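Long-range contact in Non-structural maintenance of chromosomes element 1 homolog (Xenopus laevis, PDB 7DG2), which probably acts as a RING-type E3 ubiquitin ligase that works together with a MAGE protein as a component of the SMC5-SMC6 complex: residues S7-L12 with F49-L53. Residues are numbered along the deposited sequence.
Sequences SHQRFL and FVGVL
Helices 6-18 and 46-57, the first and third of a domain consistent with a winged helix (helices 6-18, 23-36 and 46-57, then strands 62-68 and 75-81), cross almost perpendicularly here, at a signed angle of -82° with axes 10.2 Å apart, around an aromatic cluster of His8, Phe11 and Phe49. Both segments are helical (phi near -60°, psi -36° to -51°): Phe11 N-Ser7 O (3.0 Å) and Leu12 N-His8 O (2.9 Å) bond 7-12, whereas Leu53 N-Phe49 O (3.4 Å) is weak. The nearest CA atoms, of His8 and Leu53, lie 6.7 Å apart. No hydrogen bond crosses; the 415 Å² buried is mostly rings and aliphatic groups. Helix 23-36 also packs on Phe11, and Gln9 and Arg10 hydrogen-bond to the MAGE domain-containing protein chain.

Phe49 (chi1 t) sends its ring between His8 and Phe11: an offset stack on His8 (chi1 m), centroids 4.3 Å apart, planes at 19°, and its edge toward the face of Phe11 (chi1 t), 5.2 Å and 76°. Ser7 OG, hydrogen-bonded to Asn5, lies at this ring's edge, 3.4 Å from Phe49 CE1. Val50 CG2 is 4.4 Å from Phe11 CZ. Val52 covers the opposite imidazole face by CH-pi, CG1 4.0 Å from the His8 centroid; His8 ND1 is hydrogen-bonded to Asn5 N. Leu53 (chi1 m, chi2 t), its CA-to-CB bond toward 7-12, places CD1 3.7 Å from Phe11 CD1 and CD2 3.8 Å from His8 CB.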
ATOM      1  N   SER A   7      -2.391  18.922   7.100  1.00 17.24           N
ATOM      2  CA  SER A   7      -3.546  18.582   6.269  1.00 16.97           C
ATOM      3  C   SER A   7      -3.105  17.973   4.939  1.00 16.66           C
ATOM      4  O   SER A   7      -3.662  16.959   4.497  1.00 15.26           O
ATOM      5  CB  SER A   7      -4.431  19.817   6.042  1.00 20.43           C
ATOM      6  OG  SER A   7      -3.775  20.783   5.228  1.00 23.61           O
ATOM      7  N   HIS A   8      -2.085  18.561   4.297  1.00 19.42           N
ATOM      8  CA  HIS A   8      -1.528  17.975   3.078  1.00 18.91           C
ATOM      9  C   HIS A   8      -0.934  16.597   3.347  1.00 18.10           C
ATOM     10  O   HIS A   8      -1.074  15.680   2.525  1.00 17.31           O
ATOM     11  CB  HIS A   8      -0.440  18.868   2.491  1.00 17.28           C
ATOM     12  CG  HIS A   8      -0.880  20.273   2.216  1.00 22.52           C
ATOM     13  ND1 HIS A   8      -0.653  21.307   3.100  1.00 24.25           N
ATOM     14  CD2 HIS A   8      -1.499  20.821   1.142  1.00 20.60           C
ATOM     15  CE1 HIS A   8      -1.134  22.430   2.592  1.00 23.96           C
ATOM     16  NE2 HIS A   8      -1.654  22.164   1.407  1.00 23.66           N
ATOM     17  N   GLN A   9      -0.218  16.451   4.463  1.00 16.53           N
ATOM     18  CA  GLN A   9       0.397  15.160   4.764  1.00 17.43           C
ATOM     19  C   GLN A   9      -0.670  14.094   4.952  1.00 14.86           C
ATOM     20  O   GLN A   9      -0.524  12.957   4.475  1.00 14.81           O
ATOM     21  CB  GLN A   9       1.279  15.277   6.010  1.00 17.88           C
ATOM     22  CG  GLN A   9       2.419  16.295   5.880  1.00 16.97           C
ATOM     23  CD  GLN A   9       3.060  16.629   7.206  1.00 19.61           C
ATOM     24  OE1 GLN A   9       2.643  16.127   8.252  1.00 19.64           O
ATOM     25  NE2 GLN A   9       4.071  17.500   7.177  1.00 20.43           N
ATOM     26  N   ARG A  10      -1.762  14.445   5.643  1.00 15.96           N
ATOM     27  CA  ARG A  10      -2.823  13.478   5.892  1.00 15.98           C
ATOM     28  C   ARG A  10      -3.476  13.064   4.587  1.00 17.81           C
ATOM     29  O   ARG A  10      -3.751  11.881   4.368  1.00 16.22           O
ATOM     30  CB  ARG A  10      -3.857  14.080   6.851  1.00 17.43           C
ATOM     31  CG  ARG A  10      -4.967  13.136   7.208  1.00 19.50           C
ATOM     32  CD  ARG A  10      -4.503  12.139   8.249  1.00 19.15           C
ATOM     33  NE  ARG A  10      -4.491  12.709   9.599  1.00 22.68           N
ATOM     34  CZ  ARG A  10      -4.322  11.983  10.699  1.00 22.36           C
ATOM     35  NH1 ARG A  10      -4.319  12.560  11.893  1.00 18.65           N
ATOM     36  NH2 ARG A  10      -4.122  10.674  10.596  1.00 21.49           N
ATOM     37  N   PHE A  11      -3.696  14.033   3.698  1.00 16.13           N
ATOM     38  CA  PHE A  11      -4.232  13.743   2.372  1.00 17.00           C
ATOM     39  C   PHE A  11      -3.300  12.817   1.595  1.00 13.99           C
ATOM     40  O   PHE A  11      -3.751  11.854   0.959  1.00 14.34           O
ATOM     41  CB  PHE A  11      -4.452  15.068   1.639  1.00 16.57           C
ATOM     42  CG  PHE A  11      -5.058  14.936   0.265  1.00 18.40           C
ATOM     43  CD1 PHE A  11      -4.275  14.603  -0.826  1.00 17.26           C
ATOM     44  CD2 PHE A  11      -6.399  15.209   0.061  1.00 19.48           C
ATOM     45  CE1 PHE A  11      -4.826  14.516  -2.099  1.00 20.50           C
ATOM     46  CE2 PHE A  11      -6.957  15.131  -1.201  1.00 22.83           C
ATOM     47  CZ  PHE A  11      -6.169  14.781  -2.288  1.00 21.45           C
ATOM     48  N   LEU A  12      -2.000  13.112   1.615  1.00 13.68           N
ATOM     49  CA  LEU A  12      -1.043  12.309   0.859  1.00 15.68           C
ATOM     50  C   LEU A  12      -0.969  10.888   1.410  1.00 13.49           C
ATOM     51  O   LEU A  12      -0.925   9.916   0.640  1.00 14.84           O
ATOM     52  CB  LEU A  12       0.328  12.993   0.880  1.00 13.14           C
ATOM     53  CG  LEU A  12       1.480  12.245   0.211  1.00 14.36           C
ATOM     54  CD1 LEU A  12       1.124  11.901  -1.251  1.00 15.81           C
ATOM     55  CD2 LEU A  12       2.774  13.079   0.299  1.00 16.00           C
ATOM     56  N   PHE A  49      -4.364  23.139  -3.168  1.00 21.02           N
ATOM     57  CA  PHE A  49      -3.992  22.146  -2.161  1.00 21.90           C
ATOM     58  C   PHE A  49      -3.192  21.014  -2.795  1.00 17.68           C
ATOM     59  O   PHE A  49      -2.099  20.672  -2.327  1.00 19.55           O
ATOM     60  CB  PHE A  49      -5.269  21.619  -1.497  1.00 23.78           C
ATOM     61  CG  PHE A  49      -5.037  20.631  -0.378  1.00 22.15           C
ATOM     62  CD1 PHE A  49      -4.829  21.069   0.922  1.00 26.54           C
ATOM     63  CD2 PHE A  49      -5.096  19.268  -0.620  1.00 22.51           C
ATOM     64  CE1 PHE A  49      -4.647  20.160   1.955  1.00 27.40           C
ATOM     65  CE2 PHE A  49      -4.909  18.358   0.412  1.00 23.32           C
ATOM     66  CZ  PHE A  49      -4.683  18.811   1.696  1.00 22.12           C
ATOM     67  N   VAL A  50      -3.717  20.443  -3.879  1.00 20.06           N
ATOM     68  CA  VAL A  50      -2.986  19.403  -4.599  1.00 20.11           C
ATOM     69  C   VAL A  50      -1.702  19.979  -5.178  1.00 21.74           C
ATOM     70  O   VAL A  50      -0.657  19.315  -5.193  1.00 19.93           O
ATOM     71  CB  VAL A  50      -3.888  18.773  -5.687  1.00 21.08           C
ATOM     72  CG1 VAL A  50      -3.095  17.881  -6.644  1.00 19.98           C
ATOM     73  CG2 VAL A  50      -5.002  17.962  -5.043  1.00 20.64           C
ATOM     74  N   GLY A  51      -1.750  21.234  -5.631  1.00 21.13           N
ATOM     75  CA  GLY A  51      -0.558  21.864  -6.184  1.00 24.00           C
ATOM     76  C   GLY A  51       0.574  22.014  -5.183  1.00 21.99           C
ATOM     77  O   GLY A  51       1.751  21.896  -5.541  1.00 24.07           O
ATOM     78  N   VAL A  52       0.242  22.289  -3.921  1.00 19.18           N
ATOM     79  CA  VAL A  52       1.273  22.341  -2.890  1.00 19.19           C
ATOM     80  C   VAL A  52       1.989  21.005  -2.815  1.00 20.27           C
ATOM     81  O   VAL A  52       3.223  20.936  -2.836  1.00 20.78           O
ATOM     82  CB  VAL A  52       0.667  22.721  -1.530  1.00 22.50           C
ATOM     83  CG1 VAL A  52       1.690  22.503  -0.427  1.00 25.17           C
ATOM     84  CG2 VAL A  52       0.192  24.174  -1.550  1.00 26.13           C
ATOM     85  N   LEU A  53       1.216  19.924  -2.730  1.00 18.01           N
ATOM     86  CA  LEU A  53       1.810  18.591  -2.664  1.00 17.98           C
ATOM     87  C   LEU A  53       2.673  18.319  -3.890  1.00 17.09           C
ATOM     88  O   LEU A  53       3.818  17.867  -3.773  1.00 17.11           O
ATOM     89  CB  LEU A  53       0.700  17.550  -2.520  1.00 16.99           C
ATOM     90  CG  LEU A  53       0.147  17.436  -1.097  1.00 17.30           C
ATOM     91  CD1 LEU A  53      -1.192  16.717  -1.070  1.00 16.97           C
ATOM     92  CD2 LEU A  53       1.164  16.722  -0.199  1.00 15.88           C
TER